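Local coordinates for protein ubiquitin-like-specific protease 2 (PDB 5LNB) that cleaves SUMO conjugates as a cysteine protease of the C48 family, represented here by its catalytic domain, at residues P157-L162 / E180-Y185; F82-L87 / I117-H122. All coordinates share one frame; numbering follows the deposited sequence.

Interaction 1 (P157-L162 / E180-Y185); sequences PLVNIL and EFLISY
The meeting of Leu182 with Val159 and Ile161 is purely aliphatic, with no ring, amide or carboxylate taking part. The flat groups next to it belong to the same helix but look to other partners: the Phe181 ring meets Phe83 edge-to-face, and Tyr185 sends its hydroxyl to Thr105 and the backbone N of Leu107. Leu182, next in sequence to Phe181, points toward strand 159-164, and its CD1 methyl does all the touching. CD1 of Leu182 lies 4.2 Å from CG1 of Val159. From another direction the end methyl of Ile161 reaches it tip to tip, CD1 of Leu182 to CD1 of Ile161 again measuring 4.2 Å. The two strand methyls are 5.5 Å apart, Val159 CG1 to Ile161 CD1, so the leucine methyl sits across the groove between residues i and i+2 of one strand. Ile161 manages its reach because its chain is fully extended beyond CB (chi2 175°), carrying CD1 out from the backbone. Leu182 does the same from the helix with CD1 anti to CA (chi2 172°), and these extended side chains span the 10.6 Å between CA of Ile161 and CA of Leu182. Ile128 of the neighbouring strand 122-129 touches both Val159 and Leu182, while Ile161 also packs on Cys126 and Ile199. The strand and helix are successive elements of a beta-alpha-beta unit, strand 159-164, helix 172-190 and strand 199-203, in which the helix covers one face of the mixed sheet. All three touching residues are buried and no hydrogen bond crosses between the segments, so the attachment is one of dispersion and exclusion of water, set by the shape of branched side chains and not by any polar bond.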
# COMPACT_ATOMS: atom_id res chain seq x y z
N PRO A 157 3.15 -24.97 -4.81
CA PRO A 157 2.46 -23.67 -4.78
C PRO A 157 3.20 -22.68 -3.90
O PRO A 157 3.15 -22.85 -2.68
CB PRO A 157 1.08 -24.01 -4.18
CG PRO A 157 1.07 -25.52 -3.96
CD PRO A 157 2.49 -25.97 -3.95
N LEU A 158 3.88 -21.69 -4.48
CA LEU A 158 4.74 -20.79 -3.73
C LEU A 158 4.04 -19.46 -3.47
O LEU A 158 3.54 -18.83 -4.40
CB LEU A 158 6.05 -20.53 -4.48
CG LEU A 158 7.03 -21.71 -4.48
CD1 LEU A 158 8.33 -21.31 -5.18
CD2 LEU A 158 7.31 -22.15 -3.05
N VAL A 159 4.03 -19.04 -2.21
CA VAL A 159 3.52 -17.73 -1.83
C VAL A 159 4.65 -16.73 -2.00
O VAL A 159 5.73 -16.89 -1.43
CB VAL A 159 3.01 -17.75 -0.38
CG1 VAL A 159 2.54 -16.35 0.04
CG2 VAL A 159 1.91 -18.83 -0.18
N ASN A 160 4.40 -15.68 -2.79
CA ASN A 160 5.42 -14.69 -3.10
C ASN A 160 5.06 -13.39 -2.40
O ASN A 160 3.97 -12.84 -2.62
CB ASN A 160 5.55 -14.47 -4.61
CG ASN A 160 6.02 -15.71 -5.34
OD1 ASN A 160 6.90 -16.43 -4.87
ND2 ASN A 160 5.43 -15.98 -6.50
N ILE A 161 5.94 -12.92 -1.54
CA ILE A 161 5.79 -11.63 -0.89
C ILE A 161 6.60 -10.64 -1.71
O ILE A 161 7.82 -10.56 -1.58
CB ILE A 161 6.23 -11.66 0.57
CG1 ILE A 161 5.39 -12.70 1.34
CG2 ILE A 161 6.11 -10.26 1.20
CD1 ILE A 161 5.81 -12.91 2.77
N LEU A 162 5.92 -9.91 -2.60
CA LEU A 162 6.58 -8.99 -3.51
C LEU A 162 6.91 -7.70 -2.75
O LEU A 162 6.00 -6.93 -2.40
CB LEU A 162 5.70 -8.73 -4.72
CG LEU A 162 5.16 -9.98 -5.44
CD1 LEU A 162 4.20 -9.60 -6.58
CD2 LEU A 162 6.30 -10.86 -5.96
N GLU A 180 5.63 -15.55 9.30
CA GLU A 180 5.08 -16.25 10.46
C GLU A 180 3.60 -15.93 10.64
O GLU A 180 2.81 -16.80 11.01
CB GLU A 180 5.88 -15.89 11.71
CG GLU A 180 7.36 -16.31 11.65
CD GLU A 180 7.57 -17.84 11.68
OE1 GLU A 180 6.72 -18.57 12.25
OE2 GLU A 180 8.60 -18.31 11.14
N PHE A 181 3.22 -14.68 10.37
CA PHE A 181 1.81 -14.31 10.38
C PHE A 181 1.00 -15.21 9.46
O PHE A 181 -0.06 -15.72 9.83
CB PHE A 181 1.64 -12.85 9.98
CG PHE A 181 0.23 -12.48 9.64
CD1 PHE A 181 -0.69 -12.24 10.65
CD2 PHE A 181 -0.18 -12.42 8.32
CE1 PHE A 181 -2.00 -11.92 10.34
CE2 PHE A 181 -1.49 -12.10 8.00
CZ PHE A 181 -2.41 -11.85 9.02
N LEU A 182 1.49 -15.40 8.23
CA LEU A 182 0.74 -16.20 7.25
C LEU A 182 0.61 -17.64 7.72
O LEU A 182 -0.43 -18.27 7.49
CB LEU A 182 1.43 -16.15 5.89
CG LEU A 182 1.39 -14.79 5.21
CD1 LEU A 182 2.27 -14.81 3.95
CD2 LEU A 182 -0.08 -14.41 4.91
N ILE A 183 1.65 -18.17 8.35
CA ILE A 183 1.61 -19.55 8.81
C ILE A 183 0.57 -19.71 9.91
O ILE A 183 -0.24 -20.64 9.90
CB ILE A 183 3.00 -19.99 9.27
CG1 ILE A 183 3.94 -20.08 8.07
CG2 ILE A 183 2.93 -21.32 9.99
CD1 ILE A 183 5.37 -20.42 8.44
N SER A 184 0.58 -18.79 10.87
CA SER A 184 -0.39 -18.83 11.96
C SER A 184 -1.80 -18.57 11.43
O SER A 184 -2.75 -19.26 11.81
CB SER A 184 -0.03 -17.80 13.03
OG SER A 184 1.25 -18.09 13.57
N TYR A 185 -1.94 -17.57 10.56
CA TYR A 185 -3.23 -17.29 9.95
C TYR A 185 -3.80 -18.52 9.27
O TYR A 185 -4.97 -18.87 9.47
CB TYR A 185 -3.09 -16.14 8.95
CG TYR A 185 -4.40 -15.62 8.43
CD1 TYR A 185 -5.01 -16.19 7.32
CD2 TYR A 185 -5.05 -14.55 9.07
CE1 TYR A 185 -6.22 -15.72 6.84
CE2 TYR A 185 -6.27 -14.06 8.59
CZ TYR A 185 -6.85 -14.66 7.48
OH TYR A 185 -8.05 -14.20 6.98

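Interaction 2 (F82-L87 / I117-H122); sequences FFYTKL and INISYH. With ACT (acetate ion), chain B.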
# COMPACT_ATOMS: atom_id res chain seq x y z
N PHE A 82 -0.84 0.65 9.95
CA PHE A 82 -0.71 0.26 11.35
C PHE A 82 -0.74 -1.24 11.57
O PHE A 82 -0.33 -1.68 12.65
CB PHE A 82 -1.81 0.93 12.18
CG PHE A 82 -1.68 2.42 12.24
CD1 PHE A 82 -2.30 3.22 11.30
CD2 PHE A 82 -0.90 3.03 13.22
CE1 PHE A 82 -2.18 4.60 11.34
CE2 PHE A 82 -0.78 4.41 13.27
CZ PHE A 82 -1.42 5.19 12.33
N PHE A 83 -1.15 -2.04 10.58
CA PHE A 83 -1.15 -3.49 10.75
C PHE A 83 0.26 -4.01 11.06
O PHE A 83 0.48 -4.69 12.07
CB PHE A 83 -1.71 -4.18 9.50
CG PHE A 83 -1.50 -5.67 9.49
CD1 PHE A 83 -2.31 -6.50 10.24
CD2 PHE A 83 -0.48 -6.24 8.74
CE1 PHE A 83 -2.12 -7.88 10.23
CE2 PHE A 83 -0.28 -7.61 8.74
CZ PHE A 83 -1.10 -8.43 9.48
N TYR A 84 1.23 -3.72 10.18
CA TYR A 84 2.57 -4.27 10.39
C TYR A 84 3.13 -3.80 11.72
O TYR A 84 3.71 -4.59 12.47
CB TYR A 84 3.50 -3.88 9.25
CG TYR A 84 4.90 -4.45 9.39
CD1 TYR A 84 5.89 -3.74 10.05
CD2 TYR A 84 5.22 -5.68 8.85
CE1 TYR A 84 7.17 -4.24 10.18
CE2 TYR A 84 6.49 -6.20 8.97
CZ TYR A 84 7.47 -5.48 9.64
OH TYR A 84 8.73 -5.99 9.77
N THR A 85 2.95 -2.52 12.04
CA THR A 85 3.44 -2.00 13.31
C THR A 85 2.82 -2.77 14.48
O THR A 85 3.51 -3.08 15.46
CB THR A 85 3.12 -0.52 13.40
OG1 THR A 85 3.78 0.16 12.32
CG2 THR A 85 3.58 0.06 14.75
N LYS A 86 1.53 -3.07 14.40
CA LYS A 86 0.91 -3.87 15.45
C LYS A 86 1.49 -5.27 15.47
O LYS A 86 1.82 -5.80 16.54
CB LYS A 86 -0.61 -3.91 15.25
CG LYS A 86 -1.39 -4.58 16.39
CD LYS A 86 -1.36 -3.74 17.66
CE LYS A 86 -2.28 -4.31 18.72
NZ LYS A 86 -1.89 -3.84 20.07
N LEU A 87 1.67 -5.86 14.29
CA LEU A 87 2.21 -7.21 14.16
C LEU A 87 3.48 -7.40 14.98
O LEU A 87 3.60 -8.38 15.73
CB LEU A 87 2.47 -7.52 12.69
CG LEU A 87 3.01 -8.91 12.36
CD1 LEU A 87 2.04 -9.98 12.84
CD2 LEU A 87 3.24 -9.02 10.85
N ILE A 117 4.65 -0.69 4.95
CA ILE A 117 5.51 -0.93 6.10
C ILE A 117 6.21 0.37 6.47
O ILE A 117 6.90 0.98 5.65
CB ILE A 117 6.54 -2.04 5.82
CG1 ILE A 117 5.79 -3.37 5.65
CG2 ILE A 117 7.59 -2.11 6.92
CD1 ILE A 117 6.67 -4.54 5.27
N ASN A 118 6.04 0.80 7.72
CA ASN A 118 6.58 2.05 8.23
C ASN A 118 7.48 1.72 9.41
O ASN A 118 6.98 1.38 10.49
CB ASN A 118 5.45 3.00 8.63
CG ASN A 118 5.94 4.19 9.44
OD1 ASN A 118 7.11 4.56 9.39
ND2 ASN A 118 5.03 4.81 10.18
N ILE A 119 8.79 1.79 9.21
CA ILE A 119 9.76 1.49 10.26
C ILE A 119 10.75 2.64 10.35
O ILE A 119 11.38 3.00 9.35
CB ILE A 119 10.50 0.17 10.01
CG1 ILE A 119 9.54 -1.02 9.99
CG2 ILE A 119 11.57 -0.04 11.08
CD1 ILE A 119 10.23 -2.35 9.67
N SER A 120 10.90 3.20 11.55
CA SER A 120 11.86 4.28 11.79
C SER A 120 11.89 5.27 10.63
O SER A 120 12.94 5.62 10.09
CB SER A 120 13.26 3.71 12.04
OG SER A 120 13.24 2.81 13.13
N TYR A 121 10.70 5.73 10.24
CA TYR A 121 10.52 6.78 9.24
C TYR A 121 10.93 6.36 7.84
O TYR A 121 11.06 7.21 6.95
CB TYR A 121 11.28 8.05 9.64
CG TYR A 121 10.64 8.74 10.82
CD1 TYR A 121 9.61 9.67 10.63
CD2 TYR A 121 11.03 8.45 12.12
CE1 TYR A 121 9.01 10.30 11.70
CE2 TYR A 121 10.43 9.08 13.20
CZ TYR A 121 9.41 10.00 12.98
OH TYR A 121 8.80 10.63 14.05
N HIS A 122 11.12 5.06 7.61
CA HIS A 122 11.41 4.51 6.29
C HIS A 122 10.19 3.75 5.82
O HIS A 122 9.81 2.74 6.42
CB HIS A 122 12.64 3.60 6.35
CG HIS A 122 12.93 2.89 5.06
ND1 HIS A 122 13.83 1.84 4.97
CD2 HIS A 122 12.46 3.09 3.80
CE1 HIS A 122 13.89 1.42 3.72
NE2 HIS A 122 13.07 2.16 2.99
C ACT B . 6.89 6.50 12.65
O ACT B . 7.95 6.10 12.09
OXT ACT B . 5.81 5.96 12.31
CH3 ACT B . 6.88 7.59 13.68
O HOH W 1 4.04 -0.42 9.30
O HOH W 2 6.54 -0.58 12.48
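A short helix packed against the end of a strand, just where that strand turns into a beta hairpin, brings Tyr84 and Thr85 onto Ile117, Asn118 and Ile119. The local helix and strand directions are 55° apart. The phenol ring of Tyr84, thrown outward with CG anti to the backbone N (chi1 -178°), lies against Ile117, whose CG2 makes a CH-pi contact 4.1 Å from the ring centroid and 20° off the normal. Farther along the ring, CE1 of Tyr84 meets CD1 of Ile119 at 3.6 Å, and the hydroxyl beyond is bonded to the carbonyl of Glu174 on helix 172-190. Putting an alanine here in place of Tyr84 would probably open a gap beside Ile117 and Ile119 and leave the Glu174 carbonyl without its hydroxyl partner. Next to this apolar patch the join is wet. OG1 of Thr85 binds two waters, one 2.8 Å from the backbone N of Asn118, which donates to it, the other donating a hydrogen bond to the carbonyl O of Asn118, also at 2.8 Å; both backbone groups of Asn118 are thus satisfied through solvent. ND2 of Asn118 also donates to an acetate, probably from the crystallisation liquor. The backbone N of Tyr121 makes a weak bond, 3.3 Å long, to acetate O, which sits over the centre of one face of the Tyr121 ring, the methyl displaced toward CZ and OH. Reciprocal backbone bonds between Ile119 and His122 close a 2:2 beta hairpin, whose two-residue loop, Ser120 and Tyr121, forms a type I' turn.

In the fold
Both contacts reach the same mixed sheet, with centres about 18 Å apart, and helix 172-190 is the element they share: Leu182 carries interaction 1, while Glu174, Ile175 and Ile178 of the same helix meet the residues of interaction 2. The two touch directly, Phe181 CZ lying 3.7 Å from Phe83 CZ and Phe181 CB 4.1 Å from Leu87 CD1, so the helix segment of interaction 1 packs on the helix of interaction 2. At the start of the hairpin's second strand, NE2 of His122 is hydrogen-bonded to OD1 of Asp165, just past strand 159-164, an arrangement consistent with the His-Asp pair of the C48 catalytic triad. The strands of both contacts therefore lead toward that probable active site.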